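Local coordinates for demethyldecarbamoylnovobiocin O-methyltransferase (Streptomyces caeruleus, PDB 2WK1), which transfers a methyl group from S-adenosyl-L-methionine to the 4-hydroxyl of the noviose sugar, the penultimate step of novobiocin biosynthesis, and works as a homodimer, at residues A[45-50]-A[70-75]; A[89-94]-A[121-126]; A[226-231]-A[256-261]. All coordinates share one frame; numbering follows the deposited sequence. Where two conformers were deposited one is given.

Contact 1. Residues A[45-50]-A[70-75]; sequences VLAGTV and EVRNEG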
ATOM      1  N   VAL A  45      -2.067   1.784  -3.576  1.00 10.54           N
ATOM      2  CA  VAL A  45      -2.325   1.840  -2.136  1.00 11.96           C
ATOM      3  C   VAL A  45      -3.243   3.021  -1.813  1.00 10.98           C
ATOM      4  O   VAL A  45      -4.198   2.909  -1.065  1.00 10.74           O
ATOM      5  CB  VAL A  45      -0.981   1.919  -1.300  1.00 14.10           C
ATOM      6  CG1 VAL A  45      -1.297   1.998   0.151  1.00 18.67           C
ATOM      7  CG2 VAL A  45      -0.035   0.770  -1.669  1.00 17.11           C
ATOM      8  N   LEU A  46      -2.927   4.167  -2.376  1.00 10.17           N
ATOM      9  CA  LEU A  46      -3.684   5.372  -2.058  1.00 10.32           C
ATOM     10  C   LEU A  46      -5.165   5.258  -2.402  1.00 10.25           C
ATOM     11  O   LEU A  46      -6.028   5.738  -1.656  1.00 10.95           O
ATOM     12  CB  LEU A  46      -3.078   6.578  -2.796  1.00 10.35           C
ATOM     13  CG  LEU A  46      -1.766   7.092  -2.208  1.00 10.30           C
ATOM     14  CD1 LEU A  46      -1.093   8.005  -3.219  1.00 11.63           C
ATOM     15  CD2 LEU A  46      -1.977   7.809  -0.891  1.00 11.72           C
ATOM     16  N   ALA A  47      -5.459   4.636  -3.543  1.00 10.19           N
ATOM     17  CA  ALA A  47      -6.842   4.433  -3.990  1.00 10.58           C
ATOM     18  C   ALA A  47      -7.466   3.192  -3.376  1.00 10.78           C
ATOM     19  O   ALA A  47      -8.668   2.979  -3.499  1.00 11.65           O
ATOM     20  CB  ALA A  47      -6.899   4.335  -5.493  1.00 11.77           C
ATOM     21  N   GLY A  48      -6.646   2.361  -2.738  1.00 10.04           N
ATOM     22  CA  GLY A  48      -7.138   1.145  -2.108  1.00 10.98           C
ATOM     23  C   GLY A  48      -7.446  -0.001  -3.040  1.00 11.13           C
ATOM     24  O   GLY A  48      -8.122  -0.962  -2.638  1.00 12.96           O
ATOM     25  N   THR A  49      -6.933   0.041  -4.259  1.00 11.18           N
ATOM     26  CA  THR A  49      -7.126  -1.103  -5.159  1.00 11.16           C
ATOM     27  C   THR A  49      -6.320  -2.329  -4.682  1.00 12.48           C
ATOM     28  O   THR A  49      -6.757  -3.461  -4.816  1.00 13.79           O
ATOM     29  CB  THR A  49      -6.800  -0.782  -6.624  1.00 12.40           C
ATOM     30  OG1 THR A  49      -5.442  -0.386  -6.723  1.00 13.47           O
ATOM     31  CG2 THR A  49      -7.717   0.304  -7.179  1.00 13.40           C
ATOM     32  N   VAL A  50      -5.165  -2.109  -4.058  1.00 12.86           N
ATOM     33  CA  VAL A  50      -4.280  -3.212  -3.741  1.00 13.47           C
ATOM     34  C   VAL A  50      -4.872  -4.098  -2.650  1.00 13.53           C
ATOM     35  O   VAL A  50      -4.602  -5.296  -2.604  1.00 14.26           O
ATOM     36  CB  VAL A  50      -2.856  -2.692  -3.426  1.00 14.79           C
ATOM     37  CG1 VAL A  50      -2.800  -1.980  -2.087  1.00 15.92           C
ATOM     38  CG2 VAL A  50      -1.849  -3.835  -3.472  1.00 16.98           C
ATOM     39  N   GLU A  70     -13.603  -1.385 -11.408  1.00 18.96           N
ATOM     40  CA  GLU A  70     -13.900  -0.459 -12.482  1.00 19.78           C
ATOM     41  C   GLU A  70     -14.346   0.915 -11.936  1.00 18.19           C
ATOM     42  O   GLU A  70     -13.973   1.955 -12.477  1.00 19.69           O
ATOM     43  CB  GLU A  70     -14.953  -1.061 -13.447  1.00 21.65           C
ATOM     44  CG  GLU A  70     -16.335  -1.430 -12.857  1.00 26.87           C
ATOM     45  CD  GLU A  70     -16.442  -2.796 -12.097  1.00 31.83           C
ATOM     46  OE1 GLU A  70     -15.426  -3.496 -11.788  1.00 32.68           O
ATOM     47  OE2 GLU A  70     -17.600  -3.169 -11.796  1.00 36.99           O
ATOM     48  N   VAL A  71     -15.084   0.906 -10.830  1.00 16.18           N
ATOM     49  CA  VAL A  71     -15.551   2.126 -10.179  1.00 15.28           C
ATOM     50  C   VAL A  71     -14.357   2.854  -9.549  1.00 14.31           C
ATOM     51  O   VAL A  71     -14.200   4.073  -9.709  1.00 14.57           O
ATOM     52  CB  VAL A  71     -16.633   1.825  -9.125  1.00 15.34           C
ATOM     53  CG1 VAL A  71     -16.976   3.048  -8.303  1.00 16.56           C
ATOM     54  CG2 VAL A  71     -17.902   1.224  -9.808  1.00 17.53           C
ATOM     55  N   ARG A  72     -13.490   2.115  -8.865  1.00 13.58           N
ATOM     56  CA  ARG A  72     -12.325   2.730  -8.218  1.00 13.20           C
ATOM     57  C   ARG A  72     -11.331   3.257  -9.251  1.00 12.43           C
ATOM     58  O   ARG A  72     -10.690   4.292  -9.041  1.00 12.67           O
ATOM     59  CB  ARG A  72     -11.656   1.738  -7.287  1.00 12.56           C
ATOM     60  CG  ARG A  72     -10.602   2.367  -6.387  1.00 12.47           C
ATOM     61  CD  ARG A  72     -11.151   3.444  -5.448  1.00 12.64           C
ATOM     62  NE  ARG A  72     -12.345   3.017  -4.717  1.00 11.99           N
ATOM     63  CZ  ARG A  72     -12.365   2.119  -3.744  1.00 12.68           C
ATOM     64  NH1 ARG A  72     -11.246   1.552  -3.305  1.00 13.26           N
ATOM     65  NH2 ARG A  72     -13.522   1.798  -3.173  1.00 14.51           N
ATOM     66  N   ASN A  73     -11.231   2.586 -10.391  1.00 12.70           N
ATOM     67  CA  ASN A  73     -10.335   3.012 -11.442  1.00 14.26           C
ATOM     68  C   ASN A  73     -10.626   4.407 -11.951  1.00 13.89           C
ATOM     69  O   ASN A  73      -9.711   5.126 -12.366  1.00 14.46           O
ATOM     70  CB  ASN A  73     -10.272   1.997 -12.593  1.00 15.83           C
ATOM     71  CG  ASN A  73      -8.994   1.316 -12.536  1.00 23.40           C
ATOM     72  OD1 ASN A  73      -8.760   0.567 -11.601  1.00 26.94           O
ATOM     73  ND2 ASN A  73      -8.042   1.805 -13.337  1.00 27.08           N
ATOM     74  N   GLU A  74     -11.908   4.774 -11.946  1.00 13.49           N
ATOM     75  CA  GLU A  74     -12.359   6.070 -12.429  1.00 14.77           C
ATOM     76  C   GLU A  74     -12.736   7.035 -11.314  1.00 13.38           C
ATOM     77  O   GLU A  74     -13.192   8.121 -11.563  1.00 13.47           O
ATOM     78  CB  GLU A  74     -13.484   5.895 -13.446  1.00 16.85           C
ATOM     79  CG  GLU A  74     -12.998   5.238 -14.728  1.00 22.55           C
ATOM     80  CD  GLU A  74     -14.060   5.028 -15.759  1.00 26.76           C
ATOM     81  OE1 GLU A  74     -15.218   4.744 -15.382  1.00 27.98           O
ATOM     82  OE2 GLU A  74     -13.712   5.115 -16.957  1.00 29.34           O
ATOM     83  N   GLY A  75     -12.506   6.648 -10.067  1.00 12.55           N
ATOM     84  CA  GLY A  75     -12.753   7.544  -8.944  1.00 12.70           C
ATOM     85  C   GLY A  75     -14.215   7.879  -8.748  1.00 12.93           C
ATOM     86  O   GLY A  75     -14.569   9.018  -8.443  1.00 14.02           O
TER

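Contact 2. Residues A[89-94]-A[121-126]; sequences KRLENI and CILMRG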
ATOM      1  N   LYS A  89      -7.211   6.807 -12.446  1.00 10.95           N
ATOM      2  CA  LYS A  89      -6.912   7.653 -13.591  1.00 11.21           C
ATOM      3  C   LYS A  89      -6.517   9.077 -13.167  1.00 10.14           C
ATOM      4  O   LYS A  89      -5.592   9.658 -13.723  1.00 10.29           O
ATOM      5  CB  LYS A  89      -8.061   7.671 -14.580  1.00 12.68           C
ATOM      6  CG  LYS A  89      -8.241   6.326 -15.306  1.00 16.02           C
ATOM      7  CD  LYS A  89      -9.355   6.353 -16.334  1.00 21.75           C
ATOM      8  CE  LYS A  89      -9.565   5.021 -17.038  1.00 27.58           C
ATOM      9  NZ  LYS A  89     -10.543   5.224 -18.164  1.00 32.80           N
ATOM     10  N   ARG A  90      -7.216   9.652 -12.191  1.00 10.13           N
ATOM     11  CA  ARG A  90      -6.848  10.974 -11.726  1.00  9.52           C
ATOM     12  C   ARG A  90      -5.517  10.963 -10.937  1.00  9.43           C
ATOM     13  O   ARG A  90      -4.769  11.939 -11.000  1.00  9.63           O
ATOM     14  CB  ARG A  90      -7.984  11.678 -10.978  1.00  9.86           C
ATOM     15  CG  ARG A  90      -8.900  12.463 -11.912  1.00 11.22           C
ATOM     16  CD  ARG A  90     -10.178  12.984 -11.247  1.00 11.10           C
ATOM     17  NE  ARG A  90     -11.200  11.963 -11.212  1.00 11.71           N
ATOM     18  CZ  ARG A  90     -12.108  11.796 -10.250  1.00 12.78           C
ATOM     19  NH1 ARG A  90     -12.136  12.554  -9.174  1.00 14.45           N
ATOM     20  NH2 ARG A  90     -12.977  10.815 -10.354  1.00 14.37           N
ATOM     21  N   LEU A  91      -5.216   9.881 -10.227  1.00  8.75           N
ATOM     22  CA  LEU A  91      -3.874   9.771  -9.607  1.00  8.83           C
ATOM     23  C   LEU A  91      -2.781   9.682 -10.669  1.00  9.70           C
ATOM     24  O   LEU A  91      -1.742  10.313 -10.548  1.00  9.66           O
ATOM     25  CB  LEU A  91      -3.809   8.562  -8.661  1.00  9.29           C
ATOM     26  CG  LEU A  91      -4.549   8.678  -7.330  1.00  9.52           C
ATOM     27  CD1 LEU A  91      -4.731   7.290  -6.705  1.00 11.51           C
ATOM     28  CD2 LEU A  91      -3.875   9.635  -6.350  1.00 11.14           C
ATOM     29  N   GLU A  92      -3.032   8.890 -11.712  1.00  9.98           N
ATOM     30  CA  GLU A  92      -2.076   8.798 -12.801  1.00 10.75           C
ATOM     31  C   GLU A  92      -1.851  10.151 -13.487  1.00  9.77           C
ATOM     32  O   GLU A  92      -0.736  10.473 -13.874  1.00 10.89           O
ATOM     33  CB  GLU A  92      -2.473   7.709 -13.820  1.00 12.15           C
ATOM     34  CG  GLU A  92      -2.304   6.290 -13.272  1.00 15.70           C
ATOM     35  CD  GLU A  92      -2.902   5.159 -14.136  1.00 22.64           C
ATOM     36  OE1 GLU A  92      -3.853   5.399 -14.931  1.00 27.90           O
ATOM     37  OE2 GLU A  92      -2.447   3.995 -13.963  1.00 25.39           O
ATOM     38  N   ASN A  93      -2.913  10.950 -13.612  1.00  9.31           N
ATOM     39  CA  ASN A  93      -2.773  12.308 -14.139  1.00  9.57           C
ATOM     40  C   ASN A  93      -1.864  13.180 -13.283  1.00  9.16           C
ATOM     41  O   ASN A  93      -1.046  13.929 -13.801  1.00  9.58           O
ATOM     42  CB  ASN A  93      -4.162  12.934 -14.294  1.00 10.27           C
ATOM     43  CG  ASN A  93      -4.114  14.422 -14.593  1.00 10.74           C
ATOM     44  OD1 ASN A  93      -4.339  15.227 -13.688  1.00 12.04           O
ATOM     45  ND2 ASN A  93      -3.788  14.789 -15.831  1.00 12.07           N
ATOM     46  N   ILE A  94      -2.018  13.107 -11.963  1.00  9.29           N
ATOM     47  CA  ILE A  94      -1.104  13.840 -11.073  1.00  9.05           C
ATOM     48  C   ILE A  94       0.333  13.409 -11.341  1.00  9.53           C
ATOM     49  O   ILE A  94       1.234  14.235 -11.482  1.00 11.10           O
ATOM     50  CB  ILE A  94      -1.417  13.603  -9.591  1.00  9.37           C
ATOM     51  CG1 ILE A  94      -2.734  14.234  -9.235  1.00  9.30           C
ATOM     52  CG2 ILE A  94      -0.299  14.173  -8.675  1.00 10.17           C
ATOM     53  CD1 ILE A  94      -3.220  13.872  -7.818  1.00 10.92           C
ATOM     54  N   CYS A 121      -2.249  14.663  -2.207  1.00 10.53           N
ATOM     55  CA  CYS A 121      -1.086  15.382  -1.733  1.00 10.69           C
ATOM     56  C   CYS A 121       0.031  14.452  -1.274  1.00  9.02           C
ATOM     57  O   CYS A 121       1.209  14.762  -1.481  1.00 10.07           O
ATOM     58  CB  CYS A 121      -1.426  16.351  -0.617  1.00 12.18           C
ATOM     59  SG  CYS A 121      -2.489  17.675  -1.078  1.00 18.93           S
ATOM     60  N   ILE A 122      -0.314  13.304  -0.693  1.00  9.20           N
ATOM     61  CA  ILE A 122       0.688  12.297  -0.364  1.00  9.14           C
ATOM     62  C   ILE A 122       1.356  11.830  -1.633  1.00  9.21           C
ATOM     63  O   ILE A 122       2.573  11.692  -1.660  1.00  9.32           O
ATOM     64  CB  ILE A 122       0.048  11.139   0.440  1.00  9.11           C
ATOM     65  CG1 ILE A 122      -0.406  11.634   1.815  1.00  9.94           C
ATOM     66  CG2 ILE A 122       1.009   9.953   0.577  1.00 10.59           C
ATOM     67  CD1 ILE A 122      -1.347  10.682   2.552  1.00 11.72           C
ATOM     68  N   LEU A 123       0.591  11.558  -2.688  1.00  9.37           N
ATOM     69  CA  LEU A 123       1.216  11.204  -3.949  1.00  8.85           C
ATOM     70  C   LEU A 123       2.181  12.275  -4.445  1.00  8.86           C
ATOM     71  O   LEU A 123       3.299  11.959  -4.866  1.00  9.51           O
ATOM     72  CB  LEU A 123       0.161  10.888  -5.029  1.00  9.19           C
ATOM     73  CG  LEU A 123       0.768  10.487  -6.400  1.00  9.63           C
ATOM     74  CD1 LEU A 123       1.590   9.235  -6.336  1.00 11.48           C
ATOM     75  CD2 LEU A 123      -0.310  10.360  -7.482  1.00 11.06           C
ATOM     76  N   MET A 124       1.757  13.531  -4.418  1.00  9.17           N
ATOM     77  CA  MET A 124       2.650  14.609  -4.854  1.00  9.60           C
ATOM     78  C   MET A 124       3.966  14.571  -4.087  1.00  9.13           C
ATOM     79  O   MET A 124       5.039  14.693  -4.672  1.00  9.71           O
ATOM     80  CB  MET A 124       1.962  15.948  -4.672  1.00 10.30           C
ATOM     81  CG  MET A 124       0.787  16.159  -5.592  1.00 12.19           C
ATOM     82  SD  MET A 124       0.052  17.828  -5.278  1.00 16.84           S
ATOM     83  CE  MET A 124      -1.262  17.825  -6.517  1.00 19.27           C
ATOM     84  N   ARG A 125       3.902  14.423  -2.762  1.00  9.05           N
ATOM     85  CA  ARG A 125       5.127  14.367  -1.993  1.00  9.67           C
ATOM     86  C   ARG A 125       5.946  13.128  -2.324  1.00  9.73           C
ATOM     87  O   ARG A 125       7.170  13.192  -2.386  1.00  9.98           O
ATOM     88  CB  ARG A 125       4.831  14.419  -0.489  1.00 10.00           C
ATOM     89  CG  ARG A 125       6.055  14.335   0.409  1.00 10.93           C
ATOM     90  CD  ARG A 125       6.969  15.512   0.266  1.00 11.45           C
ATOM     91  NE  ARG A 125       8.285  15.368   0.906  1.00 12.34           N
ATOM     92  CZ  ARG A 125       9.385  14.968   0.286  1.00 11.79           C
ATOM     93  NH1 ARG A 125       9.345  14.587  -0.963  1.00 12.89           N
ATOM     94  NH2 ARG A 125      10.552  15.009   0.909  1.00 15.61           N
ATOM     95  N   GLY A 126       5.275  12.005  -2.546  1.00  9.34           N
ATOM     96  CA  GLY A 126       5.971  10.782  -2.941  1.00  9.88           C
ATOM     97  C   GLY A 126       6.682  10.880  -4.270  1.00 10.09           C
ATOM     98  O   GLY A 126       7.755  10.323  -4.418  1.00 10.49           O
TER

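Contact 3. Residues A[226-231]-A[256-261]; sequences TLTNLY and DEYRAK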
ATOM      1  N   THR A 226     -10.010  29.747  -5.673  1.00 12.97           N
ATOM      2  CA  THR A 226      -8.752  29.108  -5.966  1.00 12.13           C
ATOM      3  C   THR A 226      -8.118  29.704  -7.212  1.00 12.08           C
ATOM      4  O   THR A 226      -6.935  30.072  -7.216  1.00 12.10           O
ATOM      5  CB  THR A 226      -8.930  27.597  -6.132  1.00 12.13           C
ATOM      6  OG1 THR A 226      -9.379  27.012  -4.893  1.00 14.41           O
ATOM      7  CG2 THR A 226      -7.625  26.967  -6.527  1.00 12.77           C
ATOM      8  N   LEU A 227      -8.886  29.772  -8.302  1.00 11.56           N
ATOM      9  CA  LEU A 227      -8.317  30.314  -9.528  1.00 11.94           C
ATOM     10  C   LEU A 227      -7.871  31.780  -9.364  1.00 12.45           C
ATOM     11  O   LEU A 227      -6.798  32.178  -9.816  1.00 12.88           O
ATOM     12  CB  LEU A 227      -9.280  30.204 -10.699  1.00 12.23           C
ATOM     13  CG  LEU A 227      -9.474  28.789 -11.234  1.00 13.17           C
ATOM     14  CD1 LEU A 227     -10.758  28.733 -12.092  1.00 15.09           C
ATOM     15  CD2 LEU A 227      -8.235  28.358 -12.005  1.00 15.67           C
ATOM     16  N   THR A 228      -8.722  32.597  -8.764  1.00 13.31           N
ATOM     17  CA  THR A 228      -8.407  34.015  -8.697  1.00 15.22           C
ATOM     18  C   THR A 228      -7.106  34.254  -7.923  1.00 14.83           C
ATOM     19  O   THR A 228      -6.294  35.093  -8.303  1.00 15.95           O
ATOM     20  CB  THR A 228      -9.544  34.855  -8.113  1.00 16.62           C
ATOM     21  OG1 THR A 228      -9.884  34.433  -6.822  1.00 22.09           O
ATOM     22  CG2 THR A 228     -10.729  34.826  -8.973  1.00 18.05           C
ATOM     23  N   ASN A 229      -6.907  33.517  -6.847  1.00 14.64           N
ATOM     24  CA  ASN A 229      -5.736  33.726  -5.992  1.00 14.15           C
ATOM     25  C   ASN A 229      -4.498  32.966  -6.436  1.00 14.02           C
ATOM     26  O   ASN A 229      -3.391  33.439  -6.205  1.00 16.28           O
ATOM     27  CB  ASN A 229      -6.092  33.346  -4.561  1.00 14.30           C
ATOM     28  CG  ASN A 229      -7.016  34.366  -3.938  1.00 16.11           C
ATOM     29  OD1 ASN A 229      -6.613  35.525  -3.731  1.00 19.51           O
ATOM     30  ND2 ASN A 229      -8.247  33.966  -3.635  1.00 16.10           N
ATOM     31  N   LEU A 230      -4.669  31.778  -7.041  1.00 12.30           N
ATOM     32  CA  LEU A 230      -3.521  30.936  -7.342  1.00 12.39           C
ATOM     33  C   LEU A 230      -3.151  30.806  -8.802  1.00 11.61           C
ATOM     34  O   LEU A 230      -1.981  30.553  -9.102  1.00 12.31           O
ATOM     35  CB  LEU A 230      -3.669  29.542  -6.731  1.00 12.18           C
ATOM     36  CG  LEU A 230      -3.852  29.468  -5.203  1.00 12.20           C
ATOM     37  CD1 LEU A 230      -3.898  28.040  -4.728  1.00 12.95           C
ATOM     38  CD2 LEU A 230      -2.762  30.239  -4.444  1.00 13.76           C
ATOM     39  N   TYR A 231      -4.086  30.990  -9.735  1.00 12.32           N
ATOM     40  CA  TYR A 231      -3.691  30.871 -11.134  1.00 12.26           C
ATOM     41  C   TYR A 231      -2.571  31.838 -11.553  1.00 12.54           C
ATOM     42  O   TYR A 231      -1.652  31.440 -12.278  1.00 13.29           O
ATOM     43  CB  TYR A 231      -4.872  30.999 -12.086  1.00 13.01           C
ATOM     44  CG  TYR A 231      -4.431  30.766 -13.506  1.00 14.37           C
ATOM     45  CD1 TYR A 231      -4.097  29.485 -13.913  1.00 17.03           C
ATOM     46  CD2 TYR A 231      -4.268  31.810 -14.414  1.00 15.44           C
ATOM     47  CE1 TYR A 231      -3.669  29.210 -15.175  1.00 17.48           C
ATOM     48  CE2 TYR A 231      -3.842  31.518 -15.735  1.00 17.87           C
ATOM     49  CZ  TYR A 231      -3.547  30.198 -16.077  1.00 17.26           C
ATOM     50  OH  TYR A 231      -3.155  29.762 -17.344  1.00 21.44           O
ATOM     51  N   ASP A 256     -15.049  27.842 -16.536  1.00 13.45           N
ATOM     52  CA  ASP A 256     -15.285  28.464 -17.838  1.00 14.79           C
ATOM     53  C   ASP A 256     -15.330  29.979 -17.737  1.00 15.07           C
ATOM     54  O   ASP A 256     -14.809  30.681 -18.608  1.00 15.73           O
ATOM     55  CB  ASP A 256     -16.584  27.946 -18.456  1.00 15.51           C
ATOM     56  CG  ASP A 256     -16.498  26.504 -18.937  1.00 16.94           C
ATOM     57  OD1 ASP A 256     -15.407  25.888 -18.934  1.00 16.55           O
ATOM     58  OD2 ASP A 256     -17.557  25.979 -19.356  1.00 18.69           O
ATOM     59  N   GLU A 257     -15.933  30.493 -16.673  1.00 15.06           N
ATOM     60  CA  GLU A 257     -15.986  31.942 -16.517  1.00 15.56           C
ATOM     61  C   GLU A 257     -14.614  32.561 -16.299  1.00 15.58           C
ATOM     62  O   GLU A 257     -14.290  33.597 -16.870  1.00 16.46           O
ATOM     63  CB  GLU A 257     -16.938  32.326 -15.037  0.50 16.19           C
ATOM     64  CG  GLU A 257     -17.096  33.801 -14.870  0.50 12.03           C
ATOM     65  CD  GLU A 257     -17.729  33.988 -13.638  0.50 17.35           C
ATOM     66  OE1 GLU A 257     -18.224  33.171 -13.026  0.50 20.14           O
ATOM     67  OE2 GLU A 257     -17.706  35.221 -13.149  0.50 19.14           O
ATOM     68  N   TYR A 258     -13.793  31.916 -15.490  1.00 14.68           N
ATOM     69  CA  TYR A 258     -12.459  32.432 -15.245  1.00 14.76           C
ATOM     70  C   TYR A 258     -11.626  32.426 -16.522  1.00 14.95           C
ATOM     71  O   TYR A 258     -10.967  33.419 -16.862  1.00 16.12           O
ATOM     72  CB  TYR A 258     -11.747  31.603 -14.160  1.00 15.01           C
ATOM     73  CG  TYR A 258     -10.420  32.197 -13.743  1.00 14.40           C
ATOM     74  CD1 TYR A 258     -10.354  33.210 -12.796  1.00 15.43           C
ATOM     75  CD2 TYR A 258      -9.228  31.803 -14.346  1.00 14.80           C
ATOM     76  CE1 TYR A 258      -9.145  33.774 -12.454  1.00 14.89           C
ATOM     77  CE2 TYR A 258      -8.008  32.368 -13.997  1.00 15.28           C
ATOM     78  CZ  TYR A 258      -7.980  33.369 -13.069  1.00 15.19           C
ATOM     79  OH  TYR A 258      -6.785  33.947 -12.720  1.00 15.37           O
ATOM     80  N   ARG A 259     -11.694  31.317 -17.263  1.00 15.07           N
ATOM     81  CA  ARG A 259     -10.953  31.207 -18.511  1.00 15.78           C
ATOM     82  C   ARG A 259     -11.409  32.246 -19.550  1.00 17.10           C
ATOM     83  O   ARG A 259     -10.580  32.822 -20.252  1.00 18.54           O
ATOM     84  CB  ARG A 259     -11.040  29.793 -19.080  1.00 14.96           C
ATOM     85  CG  ARG A 259     -10.202  28.789 -18.252  1.00 15.23           C
ATOM     86  CD  ARG A 259     -10.600  27.364 -18.528  1.00 15.44           C
ATOM     87  NE  ARG A 259     -10.555  27.032 -19.952  1.00 15.16           N
ATOM     88  CZ  ARG A 259      -9.461  26.718 -20.634  1.00 14.79           C
ATOM     89  NH1 ARG A 259      -8.280  26.647 -20.039  1.00 15.16           N
ATOM     90  NH2 ARG A 259      -9.543  26.487 -21.928  1.00 15.51           N
ATOM     91  N   ALA A 260     -12.714  32.480 -19.627  1.00 17.31           N
ATOM     92  CA  ALA A 260     -13.258  33.481 -20.552  1.00 18.63           C
ATOM     93  C   ALA A 260     -12.824  34.872 -20.129  1.00 19.23           C
ATOM     94  O   ALA A 260     -12.368  35.676 -20.974  1.00 20.62           O
ATOM     95  CB  ALA A 260     -14.784  33.369 -20.626  1.00 18.77           C
ATOM     96  N   LYS A 261     -12.945  35.177 -18.846  1.00 19.60           N
ATOM     97  CA  LYS A 261     -12.589  36.517 -18.320  1.00 21.33           C
ATOM     98  C   LYS A 261     -11.139  36.894 -18.597  1.00 21.91           C
ATOM     99  O   LYS A 261     -10.845  38.053 -18.924  1.00 22.91           O
ATOM    100  CB  LYS A 261     -12.863  36.596 -16.821  1.00 22.86           C
ATOM    101  CG  LYS A 261     -12.501  37.923 -16.167  1.00 25.89           C
TER
HETATM  102  O   HOH W   1      -6.723  35.940 -10.953  1.00 18.93           O

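Contact 1. Residues A[45-50]-A[70-75]
Arg72 reaches from the end of helix 69-73 to the C-terminal end of helix 35-47, where its NH1 donates to Ala47 O at 3.0 Å. The acceptor is met in its carbonyl plane, with a C=O...N angle of 159°, although the oxygen lies 24° out of the guanidinium plane and the N-H is bent to 145°. Bends at chi2 and chi3 fold the arginine chain over this carbonyl, bringing CD within 3.2 Å of Ala47 O. The helix stops there: Gly48, with positive phi, terminates it in a Schellman motif, and the arginine takes up a carbonyl of the final turn. NE forms a salt bridge with Asp77 and NH2 bonds to Asp53 O, so three nitrogens of the buried guanidinium are held and its rotation is fixed.

Packing is tight along the aliphatic part of Arg72, which has Ala47 O on it and Thr49 CG2 at 3.6 Å from CG, the two side chains sliding past each other in opposite directions. It is looser at Ala47 CB, 4.3 Å from Arg72 CG, and toward the partly exposed rim beside Thr49, where the approach stops at that one methyl. Ile88 of helix 87-103 touches Ala47 and Thr49, while Leu46 turns to helix 119-130 and Val45 packs on Val45 of the second subunit.

Contact 2. Residues A[89-94]-A[121-126]
Leu123 is the main projection of this interface: its CD2 methyl enters the hollow between Leu91 and Ile94, about one turn apart on helix 87-103. With CG anti to the backbone N (chi1 -179°), the side chain stands out toward the other helix, and CD2 settles 3.8 Å from Leu91 CD2 and 4.0 Å from Ile94 CG2. The floor of the hollow is partly backbone, since the same methyl lies 3.4 Å from Leu91 O. Leu123 meets both of its neighbours at a slant.

A second bump points the other way. Ile94 CG2 projects between Leu123 and Met124 and touches Met124 CG at 3.8 Å. Here the side chains run at about a right angle, so the isoleucine branch abuts the methionine chain near its base.

The helix segments run in broadly the same direction, crossing at -35° with their axes 10.3 Å apart at closest approach. Helix 87-103, strand 109-113 and helix 119-130 follow one another in the chain, within the Rossmann-like fold of class I methyltransferases, whose helices flank a seven-stranded sheet. Ala47 and Ile43 of helix 35-47 adjoin Leu91, and Arg214 of strand 210-215 touches both Ile94 and Met124.

No hydrogen bond or charge pair joins the two segments; the four touching side chains are buried and apolar, so cohesion comes from fit and exclusion of water. The polar work lies outside this seam: Glu92, the predicted proton acceptor, points away from it, and Arg90 forms salt bridges with Asp272 and Asp243, the latter a predicted magnesium ligand.

Contact 3. Residues A[226-231]-A[256-261]
Tyr258 carries the contact from the side of helix 249-261, laying its ring against Leu227, Thr228 and Tyr231 near the end of helix 220-230. A chi1 of -173° carries the ring out from its own helix, away from its backbone nitrogen, to the neighbouring one.

The CH-pi interaction is well centred. Leu227 CB sits over one face of the Tyr258 ring, 3.7 Å from its centroid and only 9° off the normal. Apolar packing extends this toward the base of the tyrosine, where Leu227 CD1 approaches Tyr258 CB at 3.7 Å. Thr228 contributes its methyl, with CG2 4.0 Å from Tyr258 CE1, while its hydroxyl bonds back to Trp224 O within its own helix.

The rings of Tyr231 and Tyr258 meet obliquely, with centroids 5.9 Å apart and planes at 76°; Tyr231 CD2 lies at the rim of the Tyr258 ring, 3.8 Å from Tyr258 CE2. Beyond the two segments, the ring of Phe262 meets that of Tyr258, and Ile264 touches both tyrosines.

Polar contact is made through water. One molecule, in the plane of the Tyr258 ring at its edge, donates to Thr228 O at 2.8 Å and is hydrogen-bonded to Tyr258 OH at 2.7 Å. The phenol oxygen also approaches Leu227 O, at 3.4 Å.

Tyr258 thus joins two helices that flank the methyltransferase sheet by both of its characters: ring and CB pack against apolar groups, while the hydroxyl, carried in to the backbone of helix 220-230, keeps a water partner that also serves a carbonyl of that helix.

From the N terminus, contact 1 comes first, closing a loop in which helix 35-47 is rejoined by helix 69-73, with the unmodelled residues 59-65 between. Contact 2 then joins helix 87-103 to helix 119-130, with strand 109-113 between them in the chain, and contact 3 joins helix 220-230 to helix 249-261, with strand 238-242 intervening likewise. The three loops follow in series, without nesting or crossing. Contacts 1 and 2 adjoin: Asn73 O and Lys89 N are 3.0 Å apart, as are Glu74 O and Arg90 NH2, both probable hydrogen bonds. Contact 3 lies on the opposite side of the chain's centre from both, its centre about 23 Å from that of contact 2 and 30 Å from that of contact 1.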